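Side-chain contacts in thymine dioxygenase (Neurospora crassa, PDB 5C3Q), which is a thymine-7-hydroxylase that probably uses iron, 2-oxoglutarate and oxygen to oxidise the methyl group of thymine: residues Ile125-Glu128 and Asp129-His133; Met173-Ala177 and Asn178-Ser182; Pro197-Ser201 and Glu202-Ile206. All coordinates share one frame; numbering follows the deposited sequence.

Contact 1 (Ile125-Glu128 and Asp129-His133); sequences IGRE and DEPGH
R127 and D129 form a salt bridge round a tight bend, NH1 of R127 giving a hydrogen bond of 3.1 Å to OD1 of D129. The acceptor lies nearly in the guanidinium plane, yet the donor meets the carboxylate from above, the planes being 88° apart. CG of R127 stands between its backbone N and carbonyl carbon (chi1 65°), and the extended chain carries the guanidinium to D129 and E130. NE is taken by D188. CA of E130 covers one guanidinium face. Glutamate suits this place: its extended chain crosses the arginine at about a right angle, laying the carboxylate nearly parallel to the guanidinium while OE1 serves R90. E128 turns away, accepting from W137 and N135 through OE1 and from N152 through OE2.

A type I turn spans R127 to E130; a type II turn follows, closed by N of H133 donating to O of E130 (3.3 Å). R90 donates to O of R127, and water 2 to O of E128 and E130. With R127 cut back to an alanine, D129 and D188 would probably lose a cationic mate. Between strand 121-125 and helix 147-173, R127 and R90 are thus set against D129, D188 and E130, probably offsetting their charge.

Contact 2 (Met173-Ala177 and Asn178-Ser182); sequences MGIDA and NYFDS
I175 lays its CD1 methyl against the base of the Y179 side chain, 3.6 Å from CG of the tyrosine, and the two side chains slant across each other. CG1 of I175 stands between its own backbone N and carbonyl carbon (chi1 65°), which sends the extended CD1 branch to the tyrosine. The same methyl reaches obliquely to F180, whose CE2 is a looser 4.5 Å from CD1 of I175. The tyrosine presents an edge atom to the phenylalanine face: CD2 of Y179 sits over the centre of the F180 ring, 3.8 Å above its plane, while CD1 of F180 lies in the plane of the tyrosine ring at its edge. An isoleucine suits the place, its long branch reaching the tyrosine and, more loosely, the phenylalanine, and F180 continues the aromatic packing edge-to-face with W263.

The chain here leaves helix 147-173 through a Schellman motif at G174, whose positive phi glycine tolerates easily, and bends in a type I turn from D176 to Y179 before helix 181-184. Aspartate opens that turn well. Its OD1 accepts from N of N178 at 3.0 Å, an Asx turn, with the N-H arriving on the anti side close to the carboxylate plane, and its backbone O accepts from N of Y179, also at 3.0 Å. Farther on, ND2 of N178 donates to OD2 of D181 at 3.0 Å from above the carboxylate plane, tilted out of its own amide plane; that same OD2 is salt-bridged to R167. Water 3 joins O of A177 to N of F180, donating to the first and accepting from the second.

Contact 3 (Pro197-Ser201 and Glu202-Ile206); sequences PAVKS and EVFKI
K200 and S201 hand the chain from strand to helix through two backbone bonds, each spanning three residues: N of V203 donates to O of K200 and N of F204 to O of S201, both at 3.1 Å. In each the donor stands well above the carbonyl plane, and the N-H...O angles are bent (141° and 136°). The backbone is extended at K200 and takes helical angles in the residues that follow. At the next residue, O of E202 accepts from N of both K205 and I206. On the strand side, V199 pairs with H285 and S201 with D283, so the segment remains the end of strand 190-200, part of the double-stranded beta-helix of this family, beside strand 284-295.

V199 divides its two methyls between the helix residues. CG2, anti to the backbone N, meets CG2 of V203 at 3.7 Å; CG1 reaches CE1 of F204 at 3.7 Å, near the plane of the ring and at its edge. The branching of valine thus lets one buried residue touch two neighbours. Its side chain is about 7 Å from that of Y196 and about 8 Å from that of R288, both 2-oxoglutarate-binding. The phenylalanine side chain crosses that of V199 at about a right angle, and its edge also faces O of S201, 3.7 Å from CD1 of F204. S201 turns its small hydroxyl to the carbonyl oxygens of E282 and D283. K200 and E202 run side by side on the exposed flank, but NZ of K200 stays 4.8 Å from OE1 of E202, so their charges probably attract only weakly. Within these residues the turn into the helix rests on backbone bonds and packing on V199, with S201 tied to E282 and D283; K200 and E202 add no salt bridge.

Overall arrangement
Read from the N terminus, the contacts come in series, and none nests within or crosses another. Contact 1 closes two successive turns in the loop that leaves strand 121-125 on the way to helix 147-173. Contact 2 lies at the far end of that helix, closing the turn that joins it to helix 181-184; the centres of contacts 1 and 2 are about 26 Å apart. The chain then runs along strand 190-200, which neighbours strand 121-125 in the main sheet, and contact 3 turns its end into helix 203-206. Contacts 2 and 3, their centres about 46 Å apart, lie on opposite sides of the centre of the chain.

Contact 1 (Ile125-Glu128 and Asp129-His133)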
loop_
_atom_site.group_PDB
_atom_site.type_symbol
_atom_site.label_atom_id
_atom_site.label_comp_id
_atom_site.label_asym_id
_atom_site.label_seq_id
_atom_site.Cartn_x
_atom_site.Cartn_y
_atom_site.Cartn_z
ATOM N N ILE A 125 9.094 -4.276 -7.015
ATOM C CA ILE A 125 9.009 -5.253 -8.088
ATOM C C ILE A 125 7.723 -4.993 -8.865
ATOM O O ILE A 125 6.654 -4.890 -8.265
ATOM C CB ILE A 125 8.963 -6.685 -7.503
ATOM C CG1 ILE A 125 10.280 -7.022 -6.801
ATOM C CG2 ILE A 125 8.669 -7.713 -8.585
ATOM C CD1 ILE A 125 10.131 -8.051 -5.695
ATOM N N GLY A 126 7.834 -4.877 -10.188
ATOM C CA GLY A 126 6.668 -4.739 -11.069
ATOM C C GLY A 126 6.397 -6.058 -11.760
ATOM O O GLY A 126 7.087 -7.044 -11.502
ATOM N N ARG A 127 5.401 -6.096 -12.640
ATOM C CA ARG A 127 5.150 -7.315 -13.404
ATOM C C ARG A 127 6.320 -7.580 -14.351
ATOM O O ARG A 127 6.869 -6.657 -14.947
ATOM C CB ARG A 127 3.819 -7.280 -14.158
ATOM C CG ARG A 127 3.704 -6.246 -15.256
ATOM C CD ARG A 127 2.448 -6.498 -16.068
ATOM N NE ARG A 127 2.183 -5.396 -16.989
ATOM C CZ ARG A 127 2.390 -5.415 -18.305
ATOM N NH1 ARG A 127 2.867 -6.493 -18.917
ATOM N NH2 ARG A 127 2.101 -4.335 -19.020
ATOM N N GLU A 128 6.682 -8.852 -14.463
ATOM C CA GLU A 128 7.875 -9.282 -15.186
ATOM C C GLU A 128 7.922 -8.879 -16.651
ATOM O O GLU A 128 8.991 -8.560 -17.171
ATOM C CB GLU A 128 8.002 -10.806 -15.108
ATOM C CG GLU A 128 8.584 -11.310 -13.804
ATOM C CD GLU A 128 10.100 -11.235 -13.780
ATOM O OE1 GLU A 128 10.648 -10.113 -13.712
ATOM O OE2 GLU A 128 10.746 -12.306 -13.812
ATOM N N ASP A 129 6.774 -8.914 -17.317
ATOM C CA ASP A 129 6.735 -8.823 -18.776
ATOM C C ASP A 129 6.226 -7.477 -19.295
ATOM O O ASP A 129 5.681 -7.401 -20.395
ATOM C CB ASP A 129 5.902 -9.979 -19.351
ATOM C CG ASP A 129 4.442 -9.927 -18.929
ATOM O OD1 ASP A 129 4.107 -9.222 -17.950
ATOM O OD2 ASP A 129 3.624 -10.602 -19.586
ATOM N N GLU A 130 6.406 -6.414 -18.513
ATOM C CA GLU A 130 6.057 -5.083 -18.991
ATOM C C GLU A 130 7.120 -4.620 -19.980
ATOM O O GLU A 130 8.291 -4.519 -19.612
ATOM C CB GLU A 130 5.940 -4.075 -17.854
ATOM C CG GLU A 130 5.494 -2.712 -18.356
ATOM C CD GLU A 130 5.160 -1.738 -17.252
ATOM O OE1 GLU A 130 5.507 -2.000 -16.086
ATOM O OE2 GLU A 130 4.554 -0.696 -17.568
ATOM N N PRO A 131 6.719 -4.335 -21.234
ATOM C CA PRO A 131 7.667 -3.842 -22.232
ATOM C C PRO A 131 8.470 -2.638 -21.740
ATOM O O PRO A 131 7.894 -1.680 -21.220
ATOM C CB PRO A 131 6.765 -3.431 -23.400
ATOM C CG PRO A 131 5.558 -4.289 -23.268
ATOM C CD PRO A 131 5.356 -4.455 -21.789
ATOM N N GLY A 132 9.791 -2.717 -21.878
ATOM C CA GLY A 132 10.676 -1.589 -21.603
ATOM C C GLY A 132 11.040 -1.343 -20.148
ATOM O O GLY A 132 11.837 -0.454 -19.867
ATOM N N HIS A 133 10.471 -2.117 -19.220
ATOM C CA HIS A 133 10.702 -1.903 -17.789
ATOM C C HIS A 133 11.027 -3.202 -17.050
ATOM O O HIS A 133 10.218 -3.677 -16.250
ATOM C CB HIS A 133 9.472 -1.272 -17.130
ATOM C CG HIS A 133 9.066 0.041 -17.716
ATOM N ND1 HIS A 133 9.950 1.080 -17.911
ATOM C CD2 HIS A 133 7.855 0.499 -18.112
ATOM C CE1 HIS A 133 9.304 2.115 -18.420
ATOM N NE2 HIS A 133 8.031 1.788 -18.550
HETATM O O HOH W 1 9.465 -6.147 -15.403
HETATM O O HOH W 2 10.082 -6.483 -19.005
#

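Contact 2 (Met173-Ala177 and Asn178-Ser182)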
loop_
_atom_site.group_PDB
_atom_site.type_symbol
_atom_site.label_atom_id
_atom_site.label_comp_id
_atom_site.label_asym_id
_atom_site.label_seq_id
_atom_site.Cartn_x
_atom_site.Cartn_y
_atom_site.Cartn_z
ATOM N N MET A 173 -21.595 -2.365 -4.934
ATOM C CA MET A 173 -22.193 -1.246 -5.670
ATOM C C MET A 173 -23.464 -1.640 -6.420
ATOM O O MET A 173 -24.240 -0.771 -6.817
ATOM C CB MET A 173 -21.192 -0.677 -6.685
ATOM C CG MET A 173 -20.105 0.204 -6.092
ATOM S SD MET A 173 -18.920 0.693 -7.363
ATOM C CE MET A 173 -17.846 1.790 -6.441
ATOM N N GLY A 174 -23.661 -2.936 -6.645
ATOM C CA GLY A 174 -24.812 -3.415 -7.407
ATOM C C GLY A 174 -24.634 -3.278 -8.912
ATOM O O GLY A 174 -25.608 -3.304 -9.659
ATOM N N ILE A 175 -23.391 -3.131 -9.361
ATOM C CA ILE A 175 -23.095 -3.103 -10.793
ATOM C C ILE A 175 -22.651 -4.501 -11.208
ATOM O O ILE A 175 -22.576 -5.401 -10.372
ATOM C CB ILE A 175 -22.028 -2.037 -11.151
ATOM C CG1 ILE A 175 -20.661 -2.366 -10.524
ATOM C CG2 ILE A 175 -22.509 -0.660 -10.712
ATOM C CD1 ILE A 175 -19.555 -1.400 -10.904
ATOM N N ASP A 176 -22.368 -4.689 -12.494
ATOM C CA ASP A 176 -21.907 -5.984 -12.981
ATOM C C ASP A 176 -20.721 -6.441 -12.126
ATOM O O ASP A 176 -19.761 -5.687 -11.933
ATOM C CB ASP A 176 -21.513 -5.898 -14.457
ATOM C CG ASP A 176 -21.318 -7.262 -15.088
ATOM O OD1 ASP A 176 -20.293 -7.919 -14.802
ATOM O OD2 ASP A 176 -22.197 -7.677 -15.878
ATOM N N ALA A 177 -20.798 -7.664 -11.607
ATOM C CA ALA A 177 -19.770 -8.189 -10.707
ATOM C C ALA A 177 -18.362 -8.141 -11.314
ATOM O O ALA A 177 -17.380 -8.003 -10.590
ATOM C CB ALA A 177 -20.111 -9.613 -10.288
ATOM N N ASN A 178 -18.275 -8.253 -12.638
ATOM C CA ASN A 178 -16.989 -8.278 -13.332
ATOM C C ASN A 178 -16.646 -6.945 -14.006
ATOM O O ASN A 178 -15.803 -6.903 -14.895
ATOM C CB ASN A 178 -16.980 -9.416 -14.356
ATOM C CG ASN A 178 -17.181 -10.777 -13.712
ATOM O OD1 ASN A 178 -18.277 -11.327 -13.733
ATOM N ND2 ASN A 178 -16.127 -11.316 -13.118
ATOM N N TYR A 179 -17.282 -5.859 -13.563
ATOM C CA TYR A 179 -17.064 -4.538 -14.154
ATOM C C TYR A 179 -15.583 -4.134 -14.198
ATOM O O TYR A 179 -15.114 -3.593 -15.199
ATOM C CB TYR A 179 -17.854 -3.469 -13.388
ATOM C CG TYR A 179 -17.629 -2.072 -13.921
ATOM C CD1 TYR A 179 -18.389 -1.576 -14.975
ATOM C CD2 TYR A 179 -16.635 -1.253 -13.388
ATOM C CE1 TYR A 179 -18.173 -0.303 -15.478
ATOM C CE2 TYR A 179 -16.412 0.019 -13.885
ATOM C CZ TYR A 179 -17.182 0.490 -14.927
ATOM O OH TYR A 179 -16.962 1.760 -15.409
ATOM N N PHE A 180 -14.853 -4.386 -13.117
ATOM C CA PHE A 180 -13.466 -3.934 -13.031
ATOM C C PHE A 180 -12.451 -4.836 -13.740
ATOM O O PHE A 180 -11.311 -4.419 -13.952
ATOM C CB PHE A 180 -13.052 -3.758 -11.571
ATOM C CG PHE A 180 -13.795 -2.667 -10.868
ATOM C CD1 PHE A 180 -13.533 -1.336 -11.161
ATOM C CD2 PHE A 180 -14.751 -2.966 -9.909
ATOM C CE1 PHE A 180 -14.213 -0.321 -10.511
ATOM C CE2 PHE A 180 -15.436 -1.959 -9.256
ATOM C CZ PHE A 180 -15.167 -0.633 -9.557
ATOM N N ASP A 181 -12.851 -6.053 -14.108
ATOM C CA ASP A 181 -11.912 -7.033 -14.670
ATOM C C ASP A 181 -11.088 -6.464 -15.827
ATOM O O ASP A 181 -9.869 -6.598 -15.841
ATOM C CB ASP A 181 -12.643 -8.302 -15.133
ATOM C CG ASP A 181 -13.088 -9.188 -13.974
ATOM O OD1 ASP A 181 -13.011 -8.758 -12.803
ATOM O OD2 ASP A 181 -13.526 -10.327 -14.237
ATOM N N SER A 182 -11.754 -5.813 -16.774
ATOM C CA SER A 182 -11.091 -5.286 -17.969
ATOM C C SER A 182 -10.235 -4.049 -17.675
ATOM O O SER A 182 -9.409 -3.661 -18.494
ATOM C CB SER A 182 -12.124 -4.959 -19.050
ATOM O OG SER A 182 -12.856 -3.794 -18.718
HETATM O O HOH W 3 -15.122 -6.266 -11.088
#

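Contact 3 (Pro197-Ser201 and Glu202-Ile206)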
loop_
_atom_site.group_PDB
_atom_site.type_symbol
_atom_site.label_atom_id
_atom_site.label_comp_id
_atom_site.label_asym_id
_atom_site.label_seq_id
_atom_site.Cartn_x
_atom_site.Cartn_y
_atom_site.Cartn_z
ATOM N N PRO A 197 14.646 -0.396 9.722
ATOM C CA PRO A 197 15.688 -0.910 10.620
ATOM C C PRO A 197 15.421 -0.675 12.106
ATOM O O PRO A 197 14.713 0.266 12.479
ATOM C CB PRO A 197 16.944 -0.136 10.193
ATOM C CG PRO A 197 16.687 0.266 8.786
ATOM C CD PRO A 197 15.206 0.494 8.688
ATOM N N ALA A 198 15.985 -1.544 12.939
ATOM C CA ALA A 198 15.952 -1.351 14.377
ATOM C C ALA A 198 16.478 0.042 14.671
ATOM O O ALA A 198 17.472 0.468 14.086
ATOM C CB ALA A 198 16.805 -2.399 15.078
ATOM N N VAL A 199 15.797 0.763 15.555
ATOM C CA VAL A 199 16.177 2.135 15.867
ATOM C C VAL A 199 15.938 2.428 17.346
ATOM O O VAL A 199 14.938 1.992 17.919
ATOM C CB VAL A 199 15.416 3.143 14.971
ATOM C CG1 VAL A 199 13.904 2.951 15.072
ATOM C CG2 VAL A 199 15.812 4.577 15.302
ATOM N N LYS A 200 16.873 3.151 17.959
ATOM C CA LYS A 200 16.725 3.589 19.343
ATOM C C LYS A 200 15.607 4.612 19.436
ATOM O O LYS A 200 15.499 5.497 18.588
ATOM C CB LYS A 200 18.017 4.222 19.857
ATOM C CG LYS A 200 19.167 3.257 20.049
ATOM C CD LYS A 200 20.222 3.877 20.954
ATOM C CE LYS A 200 21.398 2.946 21.170
ATOM N NZ LYS A 200 22.328 2.931 20.006
ATOM N N SER A 201 14.786 4.504 20.475
ATOM C CA SER A 201 13.690 5.451 20.672
ATOM C C SER A 201 14.190 6.892 20.839
ATOM O O SER A 201 13.479 7.836 20.493
ATOM C CB SER A 201 12.828 5.043 21.870
ATOM O OG SER A 201 13.615 4.899 23.038
ATOM N N GLU A 202 15.408 7.059 21.360
ATOM C CA GLU A 202 15.984 8.395 21.558
ATOM C C GLU A 202 16.215 9.142 20.240
ATOM O O GLU A 202 16.193 10.371 20.216
ATOM C CB GLU A 202 17.290 8.326 22.370
ATOM C CG GLU A 202 18.481 7.721 21.633
ATOM C CD GLU A 202 19.733 7.623 22.495
ATOM O OE1 GLU A 202 20.644 6.851 22.131
ATOM O OE2 GLU A 202 19.815 8.316 23.532
ATOM N N VAL A 203 16.428 8.401 19.152
ATOM C CA VAL A 203 16.561 8.997 17.815
ATOM C C VAL A 203 15.372 9.903 17.502
ATOM O O VAL A 203 15.539 10.978 16.923
ATOM C CB VAL A 203 16.688 7.921 16.709
ATOM C CG1 VAL A 203 16.616 8.545 15.319
ATOM C CG2 VAL A 203 17.990 7.148 16.865
ATOM N N PHE A 204 14.179 9.466 17.905
ATOM C CA PHE A 204 12.948 10.228 17.686
ATOM C C PHE A 204 12.850 11.496 18.551
ATOM O O PHE A 204 12.060 12.389 18.249
ATOM C CB PHE A 204 11.727 9.327 17.907
ATOM C CG PHE A 204 11.613 8.211 16.901
ATOM C CD1 PHE A 204 12.239 6.990 17.116
ATOM C CD2 PHE A 204 10.888 8.388 15.731
ATOM C CE1 PHE A 204 12.139 5.967 16.185
ATOM C CE2 PHE A 204 10.787 7.370 14.796
ATOM C CZ PHE A 204 11.413 6.158 15.022
ATOM N N LYS A 205 13.643 11.568 19.620
ATOM C CA LYS A 205 13.759 12.784 20.443
ATOM C C LYS A 205 14.882 13.693 19.951
ATOM O O LYS A 205 14.738 14.915 19.946
ATOM C CB LYS A 205 14.005 12.437 21.911
ATOM C CG LYS A 205 12.797 11.878 22.647
ATOM C CD LYS A 205 12.906 12.094 24.153
ATOM C CE LYS A 205 14.182 11.500 24.736
ATOM N NZ LYS A 205 14.274 11.693 26.211
ATOM N N ILE A 206 16.006 13.097 19.555
ATOM C CA ILE A 206 17.121 13.849 18.967
ATOM C C ILE A 206 16.669 14.538 17.675
ATOM O O ILE A 206 17.027 15.691 17.422
ATOM C CB ILE A 206 18.335 12.937 18.671
ATOM C CG1 ILE A 206 18.958 12.432 19.980
ATOM C CG2 ILE A 206 19.391 13.680 17.857
ATOM C CD1 ILE A 206 19.930 11.282 19.804
#